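Local coordinates for monalysin (PDB 4MKO), which punches pores in host cell membranes as a beta-barrel toxin of the aerolysin-like family, lysing cells and damaging the insect gut, at residues 49-54 against 226-231; 39-44 against 176-181; 81-86 against 95-100; 14-19 against 30-35. All coordinates share one frame; numbering follows the deposited sequence. Where two conformers were deposited one is given.

Interaction 1 of 4, residues 49-54 against 226-231; sequences GTYTRP and WSAYND. With ACT (acetate ion), chain I.
Tyr51 and Trp226 meet in a T-shaped aromatic pair. The tryptophan drives the edge of its six-membered ring into the face of the tyrosine, the planes standing at 79° and the centroids 4.8 Å apart. Trp226 CE3 sits over the middle of the Tyr51 ring, 3.5 Å above its plane, with CZ3 beside it, 3.7 Å from Tyr51 CD1. Tyr51 CG is anti to its own carbonyl carbon (chi1 -69°), which carries the ring off the strand toward the C-terminal segment. Ala228 CB comes up at the ring edge, and Tyr51 OH lies against Tyr229, 3.3 Å from its CB and 3.5 Å from its CD2. Trp226 and Ala228 of the 3-10 turn 226-228 and Tyr229 just after it thus border the tyrosine on a face, at an edge and at the hydroxyl end. Just past the turn, Asn230 ND2 donates a fairly straight bond (161°) to OXT of an acetate, probably from the crystallisation liquor. Arg53 NH1 adds a second tie, to Ser223 O. Residues 49-54 run between strand 29-43, through Gly39 and Val37, and strand 136-151, where the backbone of Tyr51 pairs with Asn150 and Trp226 also packs.

Interaction 2 of 4, residues 39-44 against 176-181; sequences GDIYIG and LYYLSA
Within the core of the large mixed beta-sheet of this aerolysin-like toxin, Tyr178 of strand 173-191 reaches across to Ile41 and Ile43 of strand 29-43. The two strands are not neighbours in the sheet; the nearest approach of their CA atoms here is 10.2 Å, between Ile43 CA and Leu176 CA, and the gap is closed by side chains arriving from opposite directions. With chi1 at 69°, Tyr178 CG lies between the backbone N and the carbonyl carbon, and the ring projects into the gap between the strands. Its hydroxyl end is met by two branches of Ile41: CD1 lies 3.5 Å and CG2 3.6 Å from Tyr178 OH, so the oxygen rests against a small methyl surface on that flank. Ile43 approaches further back along the ring, its CD1 3.8 Å from Tyr178 CE1 and 3.9 Å from Tyr178 OH. Both isoleucines stand on the same side of their strand, with Tyr42 between them facing elsewhere, and both are buried.

These aliphatic contacts do not strand the phenol oxygen, because Tyr178 OH is hydrogen-bonded to Tyr95 OH. His149 and Phe162 stack against the Tyr178 ring, which gives it aromatic support as well. His149 NE2 is also hydrogen-bonded to Ser180 OG, linking the residue two places on to the same cluster. Around it, strand 136-151 contributes His149 against Ile41 and Ala151 against Ile43, strand 95-96 covers both isoleucines with Tyr95, and strand 46-67 touches Ile41 through Thr50 and Thr52.

Interaction 3 of 4, residues 81-86 against 95-100; sequences KGHTRS and YSVGAN
His83 and Tyr95 meet as an offset edge-to-face pair, the edge of the tyrosine turned toward the imidazole face, with planes at 87° and centroids 5.8 Å apart. The nearest atoms are His83 NE2 and Tyr95 CE2, at 3.8 Å, and NE2 lies in the plane of the phenol ring. A water bridges the two, 2.8 Å from His83 NE2 and 2.7 Å from Tyr95 OH, in the plane of both rings. Val97 adds a light apolar touch, its CG1 4.1 Å from His83 CE1 at the imidazole edge.

One shell out, His83 ND1 is bonded to the backbone oxygen of Ser121, which together with the water fixes both nitrogens and hence the ring's rotation. Phe87 lies against the imidazole and also meets Tyr95 edge to face. Thr84, N-cap of helix 85-90, caps Phe87 N. Both segments lie in the inferred pore-forming region, 67-135, and the contact ties the residues leading into helix 85-90 to strand 95-96.

Since a carbonyl oxygen can only accept, ND1 should carry a proton. The water then joins NE2 to the Tyr95-Tyr178 hydroxyl pair, making a continuous polar chain from Ser121 to Tyr178.

Interaction 4 of 4, residues 14-19 against 30-35; sequences FAIDGY and CWVDGI
The hydroxyl of Tyr19, whose ring lies against Cys30, is held by the backbone N-H of Gly29, with a second, weak bond from that of Gln28. This grip fixes the ring at the start of strand 29-43, right beside the cysteine. A chi1 of 62° turns Cys30 SG toward the helix, and the sulfur stands above one face of the Tyr19 ring, 4.9 Å from the centroid and 25° off the normal, a sulfur-aromatic contact at some distance. Cys30 CB is over the ring face too, and Tyr19 CD2 is 4.4 Å from Cys30 SG.

The same sulfur meets Ile16. Ile16 CG1 comes to 4.2 Å from Cys30 SG, while the tip of the isoleucine reaches Val32, two residues on along the strand, Ile16 CD1 lying 4.4 Å from Val32 CG2. Cys30 therefore sits between Ile16 and Tyr19, one helical turn apart. Its sulfur also ligates a mercury(II) ion, which probably came from heavy-atom treatment of the crystal rather than from the native protein. Lys10 packs on both Tyr19 and Cys30.

Helix 14-19 and strand 30-32 run almost exactly antiparallel, at 176°, with their axes 10.5 Å apart. That is the layout of a beta-alpha-beta crossover: strand 9-10, helix 12-20 and strand 29-43, the two strands lying parallel in the sheet and the helix packed over them.

Overall arrangement
Interaction 4 closes first along the chain, then interactions 2 and 1 open in turn, interaction 3 forms wholly within the span between them, and 2 and 1 close in that order. All four reach one mixed sheet. Strand 29-43 serves both interactions 4 and 2, whose centres lie about 22 Å apart on opposite sides of the chain's centre. Interactions 1 and 2 (centres about 12 Å apart) are joined by pairing of strands 29-43 and 46-67, and interactions 2 and 3 (centres about 10 Å apart) by pairing of strands 29-43 and 95-96. Interaction 3 belongs to the inferred pore-forming region, 67-135, so in this cleaved monomer part of that region is tied into the large sheet, through strand 95-96.

Interaction 1 of 4, residues 49-54 against 226-231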
loop_
_atom_site.group_PDB
_atom_site.type_symbol
_atom_site.label_atom_id
_atom_site.label_comp_id
_atom_site.label_asym_id
_atom_site.label_seq_id
_atom_site.Cartn_x
_atom_site.Cartn_y
_atom_site.Cartn_z
ATOM N N GLY A 49 6.012 13.936 13.842
ATOM C CA GLY A 49 7.226 13.172 13.579
ATOM C C GLY A 49 6.795 11.726 13.470
ATOM O O GLY A 49 6.339 11.144 14.459
ATOM N N THR A 50 6.921 11.148 12.269
ATOM C CA THR A 50 6.374 9.821 11.976
ATOM C C THR A 50 7.368 8.813 11.455
ATOM O O THR A 50 8.125 9.124 10.538
ATOM C CB THR A 50 5.209 9.991 10.988
ATOM O OG1 THR A 50 4.290 10.978 11.461
ATOM C CG2 THR A 50 4.484 8.679 10.667
ATOM N N TYR A 51 7.317 7.577 11.989
ATOM C CA TYR A 51 8.120 6.475 11.467
ATOM C C TYR A 51 7.248 5.814 10.400
ATOM O O TYR A 51 6.060 5.573 10.651
ATOM C CB TYR A 51 8.456 5.438 12.556
ATOM C CG TYR A 51 9.414 5.930 13.623
ATOM C CD1 TYR A 51 8.944 6.557 14.776
ATOM C CD2 TYR A 51 10.791 5.744 13.490
ATOM C CE1 TYR A 51 9.823 7.001 15.769
ATOM C CE2 TYR A 51 11.680 6.202 14.465
ATOM C CZ TYR A 51 11.189 6.820 15.607
ATOM O OH TYR A 51 12.070 7.251 16.567
ATOM N N THR A 52 7.816 5.533 9.218
ATOM C CA THR A 52 7.065 4.877 8.142
ATOM C C THR A 52 7.864 3.728 7.588
ATOM O O THR A 52 9.063 3.869 7.397
ATOM C CB THR A 52 6.767 5.897 7.008
ATOM O OG1 THR A 52 5.891 6.895 7.503
ATOM C CG2 THR A 52 6.142 5.249 5.756
ATOM N N ARG A 53 7.204 2.600 7.270
ATOM C CA ARG A 53 7.884 1.513 6.570
ATOM C C ARG A 53 6.884 0.829 5.649
ATOM O O ARG A 53 5.698 0.780 5.991
ATOM C CB ARG A 53 8.548 0.494 7.534
ATOM C CG ARG A 53 7.571 -0.234 8.469
ATOM C CD ARG A 53 8.142 -1.591 8.900
ATOM N NE ARG A 53 8.185 -2.518 7.761
ATOM C CZ ARG A 53 8.821 -3.689 7.741
ATOM N NH1 ARG A 53 9.491 -4.114 8.814
ATOM N NH2 ARG A 53 8.795 -4.442 6.653
ATOM N N PRO A 54 7.330 0.270 4.501
ATOM C CA PRO A 54 6.389 -0.514 3.674
ATOM C C PRO A 54 6.088 -1.803 4.419
ATOM O O PRO A 54 6.977 -2.327 5.100
ATOM C CB PRO A 54 7.190 -0.832 2.380
ATOM C CG PRO A 54 8.505 -0.094 2.499
ATOM C CD PRO A 54 8.712 0.200 3.970
ATOM N N TRP A 226 13.335 1.553 14.805
ATOM C CA TRP A 226 13.437 2.872 15.432
ATOM C C TRP A 226 14.768 3.597 15.186
ATOM O O TRP A 226 14.832 4.814 15.384
ATOM C CB TRP A 226 13.139 2.812 16.933
ATOM C CG TRP A 226 11.926 2.003 17.300
ATOM C CD1 TRP A 226 11.890 0.951 18.167
ATOM C CD2 TRP A 226 10.570 2.229 16.881
ATOM N NE1 TRP A 226 10.599 0.506 18.321
ATOM C CE2 TRP A 226 9.769 1.254 17.522
ATOM C CE3 TRP A 226 9.952 3.136 15.989
ATOM C CZ2 TRP A 226 8.389 1.154 17.303
ATOM C CZ3 TRP A 226 8.577 3.051 15.793
ATOM C CH2 TRP A 226 7.807 2.084 16.464
ATOM N N SER A 227 15.805 2.871 14.728
ATOM C CA SER A 227 17.111 3.473 14.411
ATOM C C SER A 227 17.015 4.496 13.277
ATOM O O SER A 227 17.944 5.293 13.111
ATOM C CB SER A 227 18.158 2.407 14.107
ATOM O OG SER A 227 17.951 1.821 12.835
ATOM N N ALA A 228 15.875 4.517 12.521
ATOM C CA ALA A 228 15.632 5.530 11.484
ATOM C C ALA A 228 15.818 6.938 12.088
ATOM O O ALA A 228 16.377 7.812 11.430
ATOM C CB ALA A 228 14.213 5.404 10.934
ATOM N N TYR A 229 15.367 7.151 13.354
ATOM C CA TYR A 229 15.496 8.478 13.988
ATOM C C TYR A 229 16.958 8.965 14.041
ATOM O O TYR A 229 17.201 10.156 13.887
ATOM C CB TYR A 229 14.904 8.480 15.409
ATOM C CG TYR A 229 14.628 9.874 15.934
ATOM C CD1 TYR A 229 15.628 10.615 16.564
ATOM C CD2 TYR A 229 13.355 10.438 15.848
ATOM C CE1 TYR A 229 15.382 11.899 17.049
ATOM C CE2 TYR A 229 13.094 11.717 16.348
ATOM C CZ TYR A 229 14.112 12.442 16.950
ATOM O OH TYR A 229 13.865 13.702 17.449
ATOM N N ASN A 230 17.890 8.047 14.300
ATOM C CA ASN A 230 19.325 8.268 14.483
ATOM C C ASN A 230 20.167 8.124 13.199
ATOM O O ASN A 230 21.403 8.152 13.263
ATOM C CB ASN A 230 19.827 7.339 15.572
ATOM C CG ASN A 230 19.050 7.471 16.874
ATOM O OD1 ASN A 230 18.758 8.570 17.352
ATOM N ND2 ASN A 230 18.583 6.365 17.394
ATOM N N ASP A 231 19.496 7.955 12.049
ATOM C CA ASP A 231 20.165 7.772 10.763
ATOM C C ASP A 231 19.822 8.929 9.817
ATOM O O ASP A 231 18.740 8.930 9.208
ATOM C CB ASP A 231 19.809 6.406 10.134
ATOM C CG ASP A 231 20.623 6.057 8.893
ATOM O OD1 ASP A 231 21.471 6.891 8.476
ATOM O OD2 ASP A 231 20.414 4.958 8.337
HETATM C C ACT I . 19.019 2.675 17.519
HETATM O O ACT I . 19.633 1.592 17.664
HETATM O OXT ACT I . 19.413 3.636 16.837
HETATM C CH3 ACT I . 17.639 2.845 18.220
#

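Interaction 2 of 4, residues 39-44 against 176-181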
loop_
_atom_site.group_PDB
_atom_site.type_symbol
_atom_site.label_atom_id
_atom_site.label_comp_id
_atom_site.label_asym_id
_atom_site.label_seq_id
_atom_site.Cartn_x
_atom_site.Cartn_y
_atom_site.Cartn_z
ATOM N N GLY A 39 10.111 11.175 9.527
ATOM C CA GLY A 39 9.858 12.532 9.072
ATOM C C GLY A 39 8.429 12.940 9.287
ATOM O O GLY A 39 7.620 12.154 9.797
ATOM N N ASP A 40 8.103 14.167 8.875
ATOM C CA ASP A 40 6.773 14.720 9.039
ATOM C C ASP A 40 5.682 14.097 8.189
ATOM O O ASP A 40 5.879 13.823 7.001
ATOM C CB ASP A 40 6.773 16.229 8.750
ATOM C CG ASP A 40 7.435 17.104 9.797
ATOM O OD1 ASP A 40 7.588 16.640 10.957
ATOM O OD2 ASP A 40 7.768 18.271 9.469
ATOM N N ILE A 41 4.488 13.952 8.801
ATOM C CA ILE A 41 3.236 13.613 8.153
ATOM C C ILE A 41 2.213 14.514 8.827
ATOM O O ILE A 41 2.209 14.632 10.063
ATOM C CB ILE A 41 2.834 12.113 8.186
ATOM C CG1 ILE A 41 3.895 11.230 7.457
ATOM C CG2 ILE A 41 1.440 11.920 7.570
ATOM C CD1 ILE A 41 3.441 9.741 7.115
ATOM N N TYR A 42 1.403 15.197 8.015
ATOM C CA TYR A 42 0.373 16.095 8.495
ATOM C C TYR A 42 -0.897 15.292 8.746
ATOM O O TYR A 42 -1.453 14.708 7.826
ATOM C CB TYR A 42 0.119 17.230 7.481
ATOM C CG TYR A 42 -0.797 18.319 8.012
ATOM C CD1 TYR A 42 -2.183 18.168 7.985
ATOM C CD2 TYR A 42 -0.279 19.512 8.509
ATOM C CE1 TYR A 42 -3.029 19.164 8.475
ATOM C CE2 TYR A 42 -1.117 20.520 8.987
ATOM C CZ TYR A 42 -2.490 20.333 8.984
ATOM O OH TYR A 42 -3.321 21.316 9.452
ATOM N N ILE A 43 -1.372 15.296 9.998
ATOM C CA ILE A 43 -2.593 14.595 10.386
ATOM C C ILE A 43 -3.387 15.545 11.280
ATOM O O ILE A 43 -2.886 15.954 12.329
ATOM C CB ILE A 43 -2.329 13.248 11.145
ATOM C CG1 ILE A 43 -1.366 12.309 10.378
ATOM C CG2 ILE A 43 -3.667 12.521 11.437
ATOM C CD1 ILE A 43 -0.778 11.167 11.239
ATOM N N GLY A 44 -4.609 15.826 10.866
ATOM C CA GLY A 44 -5.557 16.640 11.620
ATOM C C GLY A 44 -5.304 18.126 11.535
ATOM O O GLY A 44 -5.829 18.795 10.642
ATOM N N LEU A 176 0.368 7.212 17.459
ATOM C CA LEU A 176 -0.733 6.781 16.603
ATOM C C LEU A 176 -0.214 5.858 15.496
ATOM O O LEU A 176 0.615 6.267 14.680
ATOM C CB LEU A 176 -1.468 7.998 16.005
ATOM C CG LEU A 176 -2.695 7.696 15.137
ATOM C CD1 LEU A 176 -3.834 7.053 15.950
ATOM C CD2 LEU A 176 -3.222 8.965 14.456
ATOM N N TYR A 177 -0.715 4.619 15.472
ATOM C CA TYR A 177 -0.318 3.619 14.493
ATOM C C TYR A 177 -1.443 3.447 13.508
ATOM O O TYR A 177 -2.587 3.262 13.912
ATOM C CB TYR A 177 -0.037 2.261 15.164
ATOM C CG TYR A 177 1.251 2.225 15.952
ATOM C CD1 TYR A 177 1.333 2.805 17.216
ATOM C CD2 TYR A 177 2.386 1.601 15.441
ATOM C CE1 TYR A 177 2.527 2.792 17.940
ATOM C CE2 TYR A 177 3.577 1.556 16.167
ATOM C CZ TYR A 177 3.641 2.157 17.416
ATOM O OH TYR A 177 4.796 2.089 18.143
ATOM N N TYR A 178 -1.128 3.511 12.219
ATOM C CA TYR A 178 -2.135 3.345 11.178
ATOM C C TYR A 178 -1.447 2.891 9.882
ATOM O O TYR A 178 -0.210 2.922 9.797
ATOM C CB TYR A 178 -2.928 4.674 10.957
ATOM C CG TYR A 178 -2.065 5.755 10.340
ATOM C CD1 TYR A 178 -1.195 6.516 11.125
ATOM C CD2 TYR A 178 -2.045 5.957 8.959
ATOM C CE1 TYR A 178 -0.372 7.488 10.559
ATOM C CE2 TYR A 178 -1.200 6.903 8.378
ATOM C CZ TYR A 178 -0.380 7.680 9.185
ATOM O OH TYR A 178 0.497 8.576 8.613
ATOM N N LEU A 179 -2.243 2.484 8.879
ATOM C CA LEU A 179 -1.688 2.133 7.574
ATOM C C LEU A 179 -2.154 3.136 6.532
ATOM O O LEU A 179 -3.260 3.657 6.631
ATOM C CB LEU A 179 -2.139 0.731 7.101
ATOM C CG LEU A 179 -1.957 -0.461 8.049
ATOM C CD1 LEU A 179 -2.423 -1.761 7.354
ATOM C CD2 LEU A 179 -0.499 -0.613 8.495
ATOM N N SER A 180 -1.339 3.334 5.481
ATOM C CA SER A 180 -1.734 4.119 4.321
ATOM C C SER A 180 -1.415 3.306 3.088
ATOM O O SER A 180 -0.680 2.317 3.165
ATOM C CB SER A 180 -1.027 5.467 4.270
ATOM O OG SER A 180 0.294 5.364 3.784
ATOM N N ALA A 181 -1.927 3.742 1.946
ATOM C CA ALA A 181 -1.704 2.999 0.710
ATOM C C ALA A 181 -1.640 3.943 -0.485
ATOM O O ALA A 181 -2.385 4.920 -0.550
ATOM C CB ALA A 181 -2.810 1.978 0.517
#

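Interaction 3 of 4, residues 81-86 against 95-100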
loop_
_atom_site.group_PDB
_atom_site.type_symbol
_atom_site.label_atom_id
_atom_site.label_comp_id
_atom_site.label_asym_id
_atom_site.label_seq_id
_atom_site.Cartn_x
_atom_site.Cartn_y
_atom_site.Cartn_z
ATOM N N LYS A 81 -2.943 7.164 -9.536
ATOM C CA LYS A 81 -1.643 7.503 -8.988
ATOM C C LYS A 81 -1.842 8.276 -7.684
ATOM O O LYS A 81 -2.897 8.877 -7.496
ATOM C CB LYS A 81 -0.745 8.248 -9.991
ATOM C CG LYS A 81 -1.292 9.558 -10.548
ATOM C CD LYS A 81 -0.548 9.905 -11.843
ATOM C CE LYS A 81 -1.205 11.045 -12.580
ATOM N NZ LYS A 81 -0.487 11.370 -13.844
ATOM N N GLY A 82 -0.842 8.216 -6.797
ATOM C CA GLY A 82 -0.896 8.843 -5.475
ATOM C C GLY A 82 -1.555 7.909 -4.482
ATOM O O GLY A 82 -1.594 6.693 -4.706
ATOM N N HIS A 83 -2.127 8.455 -3.392
ATOM C CA HIS A 83 -2.843 7.595 -2.438
ATOM C C HIS A 83 -4.017 6.887 -3.131
ATOM O O HIS A 83 -4.604 7.431 -4.083
ATOM C CB HIS A 83 -3.314 8.403 -1.212
ATOM C CG HIS A 83 -2.196 8.755 -0.283
ATOM N ND1 HIS A 83 -1.334 9.805 -0.555
ATOM C CD2 HIS A 83 -1.798 8.150 0.861
ATOM C CE1 HIS A 83 -0.469 9.827 0.451
ATOM N NE2 HIS A 83 -0.718 8.855 1.329
ATOM N N THR A 84 -4.349 5.658 -2.686
ATOM C CA THR A 84 -5.449 4.909 -3.309
ATOM C C THR A 84 -6.806 5.566 -3.057
ATOM O O THR A 84 -6.971 6.260 -2.055
ATOM C CB THR A 84 -5.495 3.461 -2.807
ATOM O OG1 THR A 84 -5.905 3.475 -1.434
ATOM C CG2 THR A 84 -4.175 2.735 -2.992
ATOM N N ARG A 85 -7.790 5.291 -3.929
ATOM C CA ARG A 85 -9.133 5.820 -3.736
ATOM C C ARG A 85 -9.694 5.313 -2.398
ATOM O O ARG A 85 -10.279 6.098 -1.660
ATOM C CB ARG A 85 -10.062 5.406 -4.890
ATOM C CG ARG A 85 -11.396 6.171 -4.906
ATOM C CD ARG A 85 -11.241 7.623 -5.365
ATOM N NE ARG A 85 -10.946 7.751 -6.799
ATOM C CZ ARG A 85 -10.509 8.869 -7.379
ATOM N NH1 ARG A 85 -10.274 9.957 -6.652
ATOM N NH2 ARG A 85 -10.278 8.898 -8.685
ATOM N N SER A 86 -9.469 4.020 -2.072
ATOM C CA SER A 86 -9.948 3.460 -0.801
ATOM C C SER A 86 -9.324 4.150 0.400
ATOM O O SER A 86 -10.052 4.447 1.350
ATOM C CB SER A 86 -9.710 1.957 -0.733
ATOM O OG SER A 86 -10.428 1.290 -1.755
ATOM N N TYR A 95 -5.207 15.071 5.831
ATOM C CA TYR A 95 -4.016 14.223 5.772
ATOM C C TYR A 95 -3.176 14.557 4.548
ATOM O O TYR A 95 -3.712 14.608 3.436
ATOM C CB TYR A 95 -4.441 12.734 5.692
ATOM C CG TYR A 95 -3.290 11.746 5.774
ATOM C CD1 TYR A 95 -2.777 11.343 7.006
ATOM C CD2 TYR A 95 -2.737 11.187 4.621
ATOM C CE1 TYR A 95 -1.714 10.441 7.087
ATOM C CE2 TYR A 95 -1.674 10.286 4.691
ATOM C CZ TYR A 95 -1.158 9.920 5.925
ATOM O OH TYR A 95 -0.104 9.028 5.992
ATOM N N SER A 96 -1.861 14.737 4.753
ATOM C CA SER A 96 -0.924 15.000 3.654
ATOM C C SER A 96 0.500 14.683 4.043
ATOM O O SER A 96 0.861 14.751 5.222
ATOM C CB SER A 96 -1.044 16.440 3.147
ATOM O OG SER A 96 -0.614 17.359 4.133
ATOM N N VAL A 97 1.316 14.327 3.043
ATOM C CA VAL A 97 2.730 14.038 3.246
ATOM C C VAL A 97 3.533 14.662 2.109
ATOM O O VAL A 97 3.092 14.633 0.953
ATOM C CB VAL A 97 3.067 12.534 3.486
ATOM C CG1 VAL A 97 2.760 11.677 2.269
ATOM C CG2 VAL A 97 4.514 12.350 3.939
ATOM N N GLY A 98 4.700 15.200 2.463
ATOM C CA GLY A 98 5.629 15.796 1.514
ATOM C C GLY A 98 6.245 14.734 0.629
ATOM O O GLY A 98 6.399 13.581 1.045
ATOM N N ALA A 99 6.647 15.133 -0.587
ATOM C CA ALA A 99 7.257 14.247 -1.576
ATOM C C ALA A 99 8.485 13.491 -1.089
ATOM O O ALA A 99 8.747 12.400 -1.622
ATOM C CB ALA A 99 7.622 15.045 -2.823
ATOM N N ASN A 100 9.270 14.073 -0.127
ATOM C CA ASN A 100 10.539 13.502 0.331
ATOM C C ASN A 100 10.398 12.189 1.114
ATOM O O ASN A 100 11.407 11.508 1.311
ATOM C CB ASN A 100 11.415 14.505 1.109
ATOM C CG ASN A 100 12.922 14.234 0.973
ATOM O OD1 ASN A 100 13.421 13.749 -0.061
ATOM N ND2 ASN A 100 13.700 14.541 2.010
HETATM O O HOH W 1 0.837 8.140 3.580
#

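Interaction 4 of 4, residues 14-19 against 30-35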
loop_
_atom_site.group_PDB
_atom_site.type_symbol
_atom_site.label_atom_id
_atom_site.label_comp_id
_atom_site.label_asym_id
_atom_site.label_seq_id
_atom_site.Cartn_x
_atom_site.Cartn_y
_atom_site.Cartn_z
ATOM N N PHE A 14 12.186 -6.283 -7.797
ATOM C CA PHE A 14 12.527 -7.529 -8.527
ATOM C C PHE A 14 11.820 -8.725 -7.875
ATOM O O PHE A 14 11.240 -9.539 -8.598
ATOM C CB PHE A 14 14.044 -7.766 -8.603
ATOM C CG PHE A 14 14.707 -6.896 -9.651
ATOM C CD1 PHE A 14 14.550 -7.170 -11.006
ATOM C CD2 PHE A 14 15.517 -5.831 -9.281
ATOM C CE1 PHE A 14 15.156 -6.359 -11.975
ATOM C CE2 PHE A 14 16.122 -5.025 -10.250
ATOM C CZ PHE A 14 15.955 -5.310 -11.590
ATOM N N ALA A 15 11.792 -8.770 -6.517
ATOM C CA ALA A 15 11.111 -9.846 -5.772
ATOM C C ALA A 15 9.583 -9.809 -5.933
ATOM O O ALA A 15 8.980 -10.863 -6.141
ATOM C CB ALA A 15 11.519 -9.843 -4.304
ATOM N N ILE A 16 8.956 -8.614 -5.907
ATOM C CA ILE A 16 7.506 -8.485 -6.134
ATOM C C ILE A 16 7.157 -8.944 -7.565
ATOM O O ILE A 16 6.147 -9.618 -7.765
ATOM C CB ILE A 16 6.960 -7.066 -5.798
ATOM C CG1 ILE A 16 7.180 -6.751 -4.301
ATOM C CG2 ILE A 16 5.469 -6.892 -6.233
ATOM C CD1 ILE A 16 7.169 -5.263 -3.922
ATOM N N ASP A 17 8.001 -8.578 -8.548
ATOM C CA ASP A 17 7.825 -9.028 -9.931
ATOM C C ASP A 17 7.931 -10.550 -9.997
ATOM O O ASP A 17 7.145 -11.160 -10.696
ATOM C CB ASP A 17 8.890 -8.418 -10.834
ATOM C CG ASP A 17 8.492 -7.090 -11.421
ATOM O OD1 ASP A 17 7.297 -6.754 -11.363
ATOM O OD2 ASP A 17 9.364 -6.425 -12.010
ATOM N N GLY A 18 8.862 -11.137 -9.251
ATOM C CA GLY A 18 9.029 -12.593 -9.201
ATOM C C GLY A 18 7.737 -13.253 -8.746
ATOM O O GLY A 18 7.254 -14.212 -9.355
ATOM N N TYR A 19 7.122 -12.672 -7.711
ATOM C CA TYR A 19 5.846 -13.143 -7.170
ATOM C C TYR A 19 4.725 -13.044 -8.217
ATOM O O TYR A 19 4.001 -14.022 -8.452
ATOM C CB TYR A 19 5.513 -12.328 -5.898
ATOM C CG TYR A 19 4.147 -12.605 -5.313
ATOM C CD1 TYR A 19 3.898 -13.767 -4.592
ATOM C CD2 TYR A 19 3.102 -11.700 -5.475
ATOM C CE1 TYR A 19 2.647 -14.014 -4.026
ATOM C CE2 TYR A 19 1.836 -11.956 -4.954
ATOM C CZ TYR A 19 1.613 -13.113 -4.229
ATOM O OH TYR A 19 0.359 -13.364 -3.732
ATOM N N CYS A 30 1.504 -9.771 -1.027
ATOM C CA CYS A 30 2.668 -10.223 -0.296
ATOM C C CYS A 30 3.042 -9.228 0.793
ATOM O O CYS A 30 2.733 -8.034 0.678
ATOM C CB CYS A 30 3.835 -10.494 -1.250
ATOM S SG CYS A 30 4.428 -9.043 -2.175
ATOM N N TRP A 31 3.680 -9.729 1.857
ATOM C CA TRP A 31 4.270 -8.875 2.890
ATOM C C TRP A 31 5.513 -8.298 2.232
ATOM O O TRP A 31 6.143 -8.957 1.397
ATOM C CB TRP A 31 4.665 -9.703 4.114
ATOM C CG TRP A 31 3.486 -10.256 4.855
ATOM C CD1 TRP A 31 2.886 -11.467 4.656
ATOM C CD2 TRP A 31 2.724 -9.590 5.871
ATOM N NE1 TRP A 31 1.857 -11.634 5.553
ATOM C CE2 TRP A 31 1.713 -10.485 6.289
ATOM C CE3 TRP A 31 2.801 -8.320 6.478
ATOM C CZ2 TRP A 31 0.786 -10.155 7.290
ATOM C CZ3 TRP A 31 1.890 -7.998 7.482
ATOM C CH2 TRP A 31 0.895 -8.907 7.879
ATOM N N VAL A 32 5.859 -7.062 2.574
ATOM C CA VAL A 32 7.013 -6.386 1.979
ATOM C C VAL A 32 8.049 -6.131 3.066
ATOM O O VAL A 32 7.709 -5.551 4.097
ATOM C CB VAL A 32 6.581 -5.050 1.297
ATOM C CG1 VAL A 32 7.799 -4.256 0.800
ATOM C CG2 VAL A 32 5.611 -5.314 0.150
ATOM N N ASP A 33 9.300 -6.531 2.817
ATOM C CA ASP A 33 10.430 -6.287 3.725
ATOM C C ASP A 33 11.041 -4.969 3.241
ATOM O O ASP A 33 11.698 -4.922 2.190
ATOM C CB ASP A 33 11.452 -7.444 3.619
ATOM C CG ASP A 33 12.790 -7.233 4.320
ATOM O OD1 ASP A 33 12.931 -6.228 5.050
ATOM O OD2 ASP A 33 13.688 -8.074 4.142
ATOM N N GLY A 34 10.737 -3.899 3.961
ATOM C CA GLY A 34 11.218 -2.567 3.616
ATOM C C GLY A 34 11.830 -1.865 4.807
ATOM O O GLY A 34 11.661 -2.313 5.946
ATOM N N ILE A 35 12.534 -0.752 4.547
ATOM C CA ILE A 35 13.191 0.029 5.605
ATOM C C ILE A 35 12.216 0.963 6.322
ATOM O O ILE A 35 11.160 1.317 5.779
ATOM C CB ILE A 35 14.411 0.835 5.043
ATOM C CG1 ILE A 35 13.968 1.886 3.991
ATOM C CG2 ILE A 35 15.523 -0.132 4.482
ATOM C CD1 ILE A 35 14.843 3.139 3.961
#